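PDB 4Z0C: toll-like receptor 13 from Mus musculus, which recognizes and binds bacterial 23S rRNA and signals through MYD88 and TRAF6 to activate NF-kappa-B and the inflammatory response. Local coordinates for residues A[640-645]-A[661-666]. Numbering follows the deposited sequence.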
# COMPACT_ATOMS: atom_id res chain seq x y z
N LYS A 640 27.04 -15.02 -11.86
CA LYS A 640 27.55 -15.92 -12.90
C LYS A 640 28.75 -16.74 -12.41
O LYS A 640 29.01 -17.85 -12.90
CB LYS A 640 27.98 -15.13 -14.14
CG LYS A 640 26.83 -14.56 -14.98
CD LYS A 640 26.86 -13.03 -14.99
CE LYS A 640 28.16 -12.52 -15.64
NZ LYS A 640 28.36 -11.04 -15.55
N VAL A 641 29.48 -16.19 -11.45
CA VAL A 641 30.70 -16.80 -10.98
C VAL A 641 30.82 -16.65 -9.47
O VAL A 641 30.58 -15.57 -8.93
CB VAL A 641 31.95 -16.10 -11.64
CG1 VAL A 641 33.25 -16.50 -10.93
CG2 VAL A 641 32.02 -16.43 -13.13
N ILE A 642 31.18 -17.74 -8.80
CA ILE A 642 31.60 -17.63 -7.41
C ILE A 642 32.91 -18.42 -7.16
O ILE A 642 33.14 -19.45 -7.79
CB ILE A 642 30.43 -18.02 -6.47
CG1 ILE A 642 30.76 -17.73 -5.01
CG2 ILE A 642 29.99 -19.44 -6.72
CD1 ILE A 642 31.17 -18.89 -4.24
N ASN A 643 33.76 -17.90 -6.28
CA ASN A 643 35.08 -18.46 -6.04
C ASN A 643 35.57 -18.13 -4.64
O ASN A 643 34.87 -17.46 -3.88
CB ASN A 643 36.11 -17.98 -7.09
CG ASN A 643 36.26 -16.45 -7.13
OD1 ASN A 643 36.47 -15.80 -6.11
ND2 ASN A 643 36.14 -15.87 -8.33
N GLN A 644 36.80 -18.56 -4.35
CA GLN A 644 37.43 -18.44 -3.04
C GLN A 644 37.47 -17.03 -2.50
O GLN A 644 37.41 -16.82 -1.29
CB GLN A 644 38.89 -18.94 -3.10
CG GLN A 644 39.12 -20.18 -3.90
CD GLN A 644 39.79 -19.94 -5.24
OE1 GLN A 644 39.14 -19.55 -6.21
NE2 GLN A 644 41.09 -20.17 -5.29
N SER A 645 37.62 -16.06 -3.41
CA SER A 645 37.61 -14.65 -3.03
C SER A 645 36.33 -14.24 -2.31
O SER A 645 36.37 -13.55 -1.29
CB SER A 645 37.77 -13.78 -4.26
OG SER A 645 38.47 -12.60 -3.92
N ASN A 661 20.45 -18.78 -9.29
CA ASN A 661 21.40 -17.88 -9.96
C ASN A 661 21.72 -18.31 -11.39
O ASN A 661 20.99 -19.09 -11.99
CB ASN A 661 22.66 -17.69 -9.12
CG ASN A 661 22.46 -16.70 -8.00
OD1 ASN A 661 22.91 -15.57 -8.09
ND2 ASN A 661 21.73 -17.09 -6.98
N LYS A 662 22.82 -17.79 -11.94
CA LYS A 662 23.20 -18.08 -13.32
C LYS A 662 24.64 -18.58 -13.42
O LYS A 662 25.40 -18.13 -14.27
CB LYS A 662 23.03 -16.84 -14.19
CG LYS A 662 21.69 -16.11 -14.03
CD LYS A 662 21.06 -15.86 -15.39
CE LYS A 662 19.64 -16.40 -15.47
NZ LYS A 662 18.69 -15.30 -15.77
N LEU A 663 24.99 -19.52 -12.56
CA LEU A 663 26.36 -20.00 -12.47
C LEU A 663 26.82 -20.67 -13.78
O LEU A 663 26.20 -21.61 -14.27
CB LEU A 663 26.48 -20.97 -11.30
CG LEU A 663 26.97 -20.38 -9.98
CD1 LEU A 663 26.72 -18.89 -9.90
CD2 LEU A 663 26.36 -21.10 -8.79
N GLN A 664 27.92 -20.19 -14.34
CA GLN A 664 28.34 -20.68 -15.63
C GLN A 664 29.18 -21.95 -15.52
O GLN A 664 30.04 -22.06 -14.64
CB GLN A 664 29.10 -19.60 -16.39
CG GLN A 664 28.59 -18.21 -16.12
CD GLN A 664 28.69 -17.33 -17.34
OE1 GLN A 664 27.94 -17.50 -18.30
NE2 GLN A 664 29.65 -16.41 -17.33
N CYS A 665 28.92 -22.91 -16.40
CA CYS A 665 29.74 -24.10 -16.48
C CYS A 665 31.02 -23.82 -17.27
O CYS A 665 31.18 -24.26 -18.40
CB CYS A 665 28.96 -25.25 -17.11
SG CYS A 665 27.56 -25.81 -16.11
N THR A 666 31.92 -23.07 -16.64
CA THR A 666 33.22 -22.78 -17.20
C THR A 666 34.21 -22.96 -16.07
O THR A 666 33.82 -23.21 -14.92
CB THR A 666 33.34 -21.32 -17.70
OG1 THR A 666 33.44 -20.43 -16.58
CG2 THR A 666 32.15 -20.91 -18.56
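The junction between the last leucine-rich repeats of the ectodomain and the cysteine-bonded C-terminal cap is made here, where the loop 640-645 of LRR 25 meets the chain 661-666 that leaves strand 655-657. One backbone hydrogen bond joins the two segments: Gln664 N donates to Lys640 O at 3.0 Å, nearly straight at 163° and within the carbonyl plane. The same oxygen also accepts from Asn669 ND2, so two N-H groups grip it, and a CA-H...O contact from Leu663 CA at 3.4 Å adds to them. A reciprocal CA-H...O contact runs from Lys640 CA to Lys662 O, 3.4 Å apart with 163° at the hydrogen. The strand-like bonding between the segments is confined to Lys640, beyond which 640-645 diverges.

Asn661 is the asparagine of the leucine-rich repeat consensus: its amide bonds the backbone of the preceding turn, OD1 accepting from Leu639 N and ND2 donating to Leu634 O, and the backbone of Lys662 bonds Leu639 as well. On the exposed side, Lys640 and Gln664 lie alongside each other and point the same way, each with CG anti to its own carbonyl carbon. Gln664 CG rests 3.7 Å from Lys640 CB, and the bend at chi2 (-146°) lays the amide against the root of the lysine in van der Waals contact, with NE2 3.8 Å from Lys640 CB, while the bends at chi2 and chi3 carry Lys640 NZ off from 661-666. Leu663, the buried consensus leucine after Asn661, turns CD1 to the Lys640 carbonyl, 3.9 Å from Lys640 C. Its other methyl, CD2, approaches Ile642 CG2 loosely at 4.5 Å. Both side chains touch Phe672 of the cap helix 670-678, and Cys665, centre of an inverse gamma turn, is tied by disulfide to Cys692.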